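Local atomic coordinates of MccF (Escherichia coli, PDB entry 4IIY), a protein that probably acts as a serine carboxypeptidase of the S66 family that gives its host self-immunity to the antibiotic microcin C7. Residues I181-F186 with P341-L345; K205-E209 with K302-F306. The protein carries 1 engineered substitution. All blocks are in the same frame, centred on the assembly; numbering follows the deposited sequence.

Interaction 1: I181-F186 with P341-L345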
# COMPACT_ATOMS: atom_id res chain seq x y z
N ILE B 181 -2.26 -2.84 31.69
CA ILE B 181 -1.58 -1.59 31.37
C ILE B 181 -2.30 -0.88 30.21
O ILE B 181 -2.49 0.34 30.24
CB ILE B 181 -0.10 -1.86 31.04
CG1 ILE B 181 0.57 -2.64 32.18
CG2 ILE B 181 0.64 -0.57 30.78
CD1 ILE B 181 0.43 -2.01 33.56
N THR B 182 -2.73 -1.64 29.21
CA THR B 182 -3.56 -1.09 28.15
C THR B 182 -4.83 -0.46 28.73
O THR B 182 -5.19 0.67 28.39
CB THR B 182 -3.93 -2.20 27.16
OG1 THR B 182 -2.72 -2.68 26.56
CG2 THR B 182 -4.89 -1.69 26.08
N TYR B 183 -5.50 -1.18 29.62
CA TYR B 183 -6.72 -0.67 30.19
C TYR B 183 -6.50 0.60 31.00
O TYR B 183 -7.29 1.54 30.92
CB TYR B 183 -7.41 -1.73 31.05
CG TYR B 183 -8.69 -1.19 31.62
CD1 TYR B 183 -9.82 -1.06 30.83
CD2 TYR B 183 -8.77 -0.75 32.94
CE1 TYR B 183 -11.00 -0.53 31.33
CE2 TYR B 183 -9.95 -0.21 33.45
CZ TYR B 183 -11.06 -0.11 32.64
OH TYR B 183 -12.25 0.41 33.13
N GLU B 184 -5.43 0.63 31.79
CA GLU B 184 -5.14 1.81 32.60
C GLU B 184 -5.01 3.07 31.75
O GLU B 184 -5.49 4.13 32.14
CB GLU B 184 -3.89 1.57 33.45
CG GLU B 184 -4.15 0.66 34.64
CD GLU B 184 -2.89 0.04 35.22
OE1 GLU B 184 -1.80 0.62 35.05
OE2 GLU B 184 -3.00 -1.04 35.85
N SER B 185 -4.38 2.97 30.58
CA SER B 185 -4.28 4.14 29.70
C SER B 185 -5.64 4.52 29.10
O SER B 185 -6.02 5.69 29.07
CB SER B 185 -3.26 3.90 28.59
OG SER B 185 -3.20 4.99 27.69
N PHE B 186 -6.37 3.51 28.61
CA PHE B 186 -7.71 3.69 28.05
C PHE B 186 -8.60 4.46 29.03
O PHE B 186 -9.18 5.50 28.70
CB PHE B 186 -8.29 2.31 27.74
CG PHE B 186 -9.74 2.30 27.32
CD1 PHE B 186 -10.10 2.54 26.01
CD2 PHE B 186 -10.73 1.97 28.24
CE1 PHE B 186 -11.43 2.48 25.62
CE2 PHE B 186 -12.06 1.91 27.86
CZ PHE B 186 -12.41 2.16 26.55
N PRO B 341 1.90 -3.42 25.96
CA PRO B 341 0.57 -2.81 26.04
C PRO B 341 0.45 -1.62 25.09
O PRO B 341 1.44 -1.17 24.51
CB PRO B 341 0.51 -2.34 27.49
CG PRO B 341 1.93 -1.94 27.79
CD PRO B 341 2.79 -2.93 27.03
N MET B 342 -0.77 -1.13 24.94
CA MET B 342 -1.06 -0.05 24.01
C MET B 342 -1.67 1.13 24.76
O MET B 342 -2.61 0.96 25.53
CB MET B 342 -2.04 -0.55 22.96
CG MET B 342 -2.27 0.45 21.85
SD MET B 342 -3.71 0.03 20.85
CE MET B 342 -3.40 1.21 19.54
N LEU B 343 -1.12 2.32 24.53
CA LEU B 343 -1.67 3.55 25.08
C LEU B 343 -2.75 4.09 24.14
O LEU B 343 -2.79 3.75 22.96
CB LEU B 343 -0.56 4.59 25.22
CG LEU B 343 0.65 4.13 26.05
CD1 LEU B 343 1.80 5.12 25.96
CD2 LEU B 343 0.26 3.91 27.51
N THR B 344 -3.63 4.93 24.67
CA THR B 344 -4.70 5.57 23.91
C THR B 344 -4.28 7.00 23.54
O THR B 344 -3.84 7.76 24.42
CB THR B 344 -6.01 5.57 24.72
OG1 THR B 344 -6.49 4.23 24.85
CG2 THR B 344 -7.07 6.41 24.04
N LEU B 345 -4.43 7.37 22.27
CA LEU B 345 -3.96 8.65 21.75
C LEU B 345 -5.04 9.37 20.95
O LEU B 345 -5.51 8.87 19.93
CB LEU B 345 -2.76 8.42 20.82
CG LEU B 345 -2.14 9.64 20.16
CD1 LEU B 345 -1.41 10.49 21.18
CD2 LEU B 345 -1.20 9.22 19.04
O HOH W 1 -5.04 2.12 25.91
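Met-342 N donates to Thr-182 OG1 over 3.0 Å, and the bond is nearly straight at 166°. One turn on, Thr-344 N donates to Ser-185 OG over 3.1 Å. Each hydroxyl is aimed by its first torsion. OG1 of Thr-182 is held beside its own backbone N (chi1 -63°), anti to the carbonyl carbon, while OG of Ser-185 lies anti to its own N (chi1 177°). A water ties the same surfaces together. It donates to Thr-182 O and, over 2.7 Å, to Met-342 O, and it accepts from Thr-344 OG1. Thr-182 CA adds a C-H...O contact to Met-342 O.

The apolar packing lies around these bonds. Pro-341, which follows a cis peptide bond, lies alongside Ile-181, with CG2 of the isoleucine 3.5 Å from CG of the proline. Leu-343 CD2 comes back to Ser-185 CB at 3.7 Å. Thr-344 OG1 sits at the edge of the Phe-186 ring, and Phe-172 meets that ring edge-to-face.

A valine in place of Thr-182 would probably leave the buried Met-342 N without its acceptor. Helix 178-191 thus gives two buried loop N-H groups side-chain oxygens, and one water joins a helix carbonyl to a loop carbonyl. This is consistent with a defined path for the chain between the predicted charge-relay residue His-338 and strand 345-347.

Interaction 2: K205-E209 with K302-F306; sequences KWSDE and KHELF. With 1EI (5'-O-(L-alpha-glutamylsulfamoyl)inosine), chain K; EDO (1,2-ethanediol), chain L.
Asp-208 accepts a hydrogen bond from the backbone of Leu-305: N to OD2 is 2.9 Å. The N-H comes from above the carboxylate, 38° out of its plane. Leu-305 CG and CD1 also pack against Asp-208 O, each at 3.4 Å. At the other end of the contact, Lys-302 crosses one face of the Trp-206 indole. Its CE lies 3.5 Å from the centroid of the five-membered ring, a CH-pi contact. The bend at chi4 (65°) carries NZ farther above the same ring, at 4.4 Å in cation-pi geometry. NZ also forms a salt bridge with Asp-335, and Trp-206 NE1 donates to Lys-226 O.

Glu-304 faces the ligand with an extended side chain. Its OE1 accepts from the ribose O3' of the glutamylsulfamoyl inosine at 2.7 Å, and its OE2 accepts from O2' at 2.9 Å. Both sugar hydroxyls are thus read by one carboxylate, which Ser-272 also holds through OE1. Glu-304 also touches His-338, so the loop lines the ligand pocket beside the predicted active site.

Phe-306 CD1 lies over one face of the His-303 ring. Both residues touch helix 276-288. The 302-306 loop follows strand 297-301, and Trp-206 pairs with Tyr-225 in the small antiparallel sheet of 205-206 and 225-226.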
# COMPACT_ATOMS: atom_id res chain seq x y z
N LYS B 205 7.44 -2.59 30.64
CA LYS B 205 7.78 -3.72 29.79
C LYS B 205 6.77 -3.80 28.65
O LYS B 205 5.64 -3.32 28.79
CB LYS B 205 7.72 -5.03 30.59
CG LYS B 205 8.68 -5.11 31.77
CD LYS B 205 10.10 -5.32 31.30
CE LYS B 205 11.04 -5.50 32.48
NZ LYS B 205 10.68 -6.69 33.29
N TRP B 206 7.18 -4.42 27.55
CA TRP B 206 6.31 -4.58 26.39
C TRP B 206 6.66 -5.87 25.67
O TRP B 206 7.70 -6.49 25.94
CB TRP B 206 6.47 -3.39 25.43
CG TRP B 206 7.85 -3.29 24.85
CD1 TRP B 206 8.98 -2.77 25.46
CD2 TRP B 206 8.28 -3.76 23.56
NE1 TRP B 206 10.05 -2.88 24.62
CE2 TRP B 206 9.66 -3.49 23.45
CE3 TRP B 206 7.63 -4.38 22.49
CZ2 TRP B 206 10.39 -3.81 22.32
CZ3 TRP B 206 8.36 -4.70 21.37
CH2 TRP B 206 9.73 -4.41 21.29
N SER B 207 5.79 -6.30 24.76
CA SER B 207 6.08 -7.47 23.93
C SER B 207 5.39 -7.35 22.59
O SER B 207 4.40 -6.63 22.45
CB SER B 207 5.63 -8.77 24.61
OG SER B 207 6.19 -9.90 23.94
N ASP B 208 5.91 -8.09 21.62
CA ASP B 208 5.28 -8.19 20.32
C ASP B 208 5.13 -9.63 19.85
O ASP B 208 4.78 -9.86 18.70
CB ASP B 208 6.03 -7.37 19.26
CG ASP B 208 7.45 -7.87 19.01
OD1 ASP B 208 7.93 -8.73 19.78
OD2 ASP B 208 8.09 -7.37 18.05
N GLU B 209 5.36 -10.61 20.72
CA GLU B 209 5.32 -12.00 20.27
C GLU B 209 3.95 -12.44 19.79
O GLU B 209 2.92 -12.10 20.39
CB GLU B 209 5.80 -12.93 21.38
CG GLU B 209 7.28 -12.83 21.68
CD GLU B 209 7.77 -14.05 22.40
OE1 GLU B 209 8.31 -14.95 21.72
OE2 GLU B 209 7.58 -14.11 23.62
N LYS B 302 6.11 1.60 18.14
CA LYS B 302 6.90 0.36 18.06
C LYS B 302 6.32 -0.53 16.96
O LYS B 302 5.11 -0.74 16.89
CB LYS B 302 6.89 -0.40 19.38
CG LYS B 302 7.64 0.27 20.53
CD LYS B 302 7.80 -0.71 21.69
CE LYS B 302 8.73 -0.19 22.77
NZ LYS B 302 8.19 1.03 23.43
N HIS B 303 7.19 -1.11 16.14
CA HIS B 303 6.79 -1.93 15.01
C HIS B 303 6.74 -3.40 15.42
O HIS B 303 7.78 -3.99 15.73
CB HIS B 303 7.80 -1.77 13.88
CG HIS B 303 7.35 -2.32 12.56
ND1 HIS B 303 7.25 -1.53 11.43
CD2 HIS B 303 6.99 -3.57 12.17
CE1 HIS B 303 6.82 -2.27 10.41
NE2 HIS B 303 6.66 -3.51 10.84
N GLU B 304 5.55 -4.01 15.41
CA GLU B 304 5.38 -5.41 15.80
C GLU B 304 6.13 -6.35 14.84
O GLU B 304 5.84 -6.38 13.64
CB GLU B 304 3.89 -5.75 15.78
CG GLU B 304 3.55 -7.22 16.04
CD GLU B 304 2.07 -7.52 15.86
OE1 GLU B 304 1.42 -6.93 14.98
OE2 GLU B 304 1.54 -8.35 16.63
N LEU B 305 7.10 -7.10 15.36
CA LEU B 305 7.77 -8.15 14.59
C LEU B 305 8.29 -7.64 13.24
O LEU B 305 8.05 -8.25 12.19
CB LEU B 305 6.85 -9.36 14.43
CG LEU B 305 6.39 -10.01 15.74
CD1 LEU B 305 5.30 -11.04 15.51
CD2 LEU B 305 7.59 -10.64 16.45
N PHE B 306 9.01 -6.53 13.27
CA PHE B 306 9.66 -6.00 12.07
C PHE B 306 10.64 -7.03 11.50
O PHE B 306 11.39 -7.65 12.25
CB PHE B 306 10.41 -4.72 12.46
CG PHE B 306 11.14 -4.07 11.32
CD1 PHE B 306 10.47 -3.61 10.20
CD2 PHE B 306 12.51 -3.86 11.41
CE1 PHE B 306 11.16 -2.99 9.16
CE2 PHE B 306 13.20 -3.23 10.37
CZ PHE B 306 12.52 -2.79 9.26
O6 1EI K . -3.69 -15.66 14.52
C6 1EI K . -3.12 -14.72 15.11
N1 1EI K . -2.09 -14.94 15.95
C2 1EI K . -1.47 -13.94 16.60
N3 1EI K . -1.81 -12.65 16.46
C5 1EI K . -3.55 -13.32 14.90
C4 1EI K . -2.82 -12.30 15.64
N7 1EI K . -4.50 -12.69 14.18
C8 1EI K . -4.39 -11.36 14.43
N9 1EI K . -3.38 -11.14 15.30
C1' 1EI K . -2.94 -9.83 15.81
O4' 1EI K . -4.02 -8.91 15.91
C2' 1EI K . -1.97 -9.23 14.82
O2' 1EI K . -0.63 -9.62 15.16
C3' 1EI K . -2.19 -7.75 14.97
O3' 1EI K . -1.14 -7.19 15.76
C4' 1EI K . -3.49 -7.60 15.74
C5' 1EI K . -4.48 -6.70 15.00
O5' 1EI K . -4.85 -7.28 13.74
SBF 1EI K . -5.52 -6.37 12.70
OAE 1EI K . -6.41 -7.18 11.90
OAF 1EI K . -6.22 -5.36 13.43
NAQ 1EI K . -4.38 -5.75 11.86
C 1EI K . -4.49 -4.79 10.92
O 1EI K . -5.52 -4.22 10.56
CA 1EI K . -3.21 -4.34 10.27
N 1EI K . -2.10 -5.16 10.72
CB 1EI K . -3.36 -4.39 8.75
CG 1EI K . -2.63 -3.23 8.10
CD 1EI K . -1.15 -3.52 7.99
OE1 1EI K . -0.66 -4.41 8.71
OE2 1EI K . -0.48 -2.86 7.18
C1 EDO L . 6.74 2.45 12.67
O1 EDO L . 6.15 1.32 13.34
C2 EDO L . 8.10 2.11 12.07
O2 EDO L . 7.93 1.18 10.99
O HOH W 2 2.13 -10.54 17.79

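In the fold
From the N terminus, the chain first builds most of the six-stranded sheet, up to strand 162-164, and then enters helix 178-191, the first side of interaction 1. Strand 205-206 and the residues after it open interaction 2. The chain then goes through the core of the eight-stranded sheet, and interaction 2 closes at 302-306, after strand 297-301. Interaction 1 closes last, at 341-345, where the chain returns to the edge of the six-stranded sheet. Interaction 2 is therefore nested inside the loop of interaction 1. The two contacts touch where Pro-341 packs on Lys-205 and Trp-206. Together they link helix 178-191, the small two-stranded sheet and the ligand-binding loop.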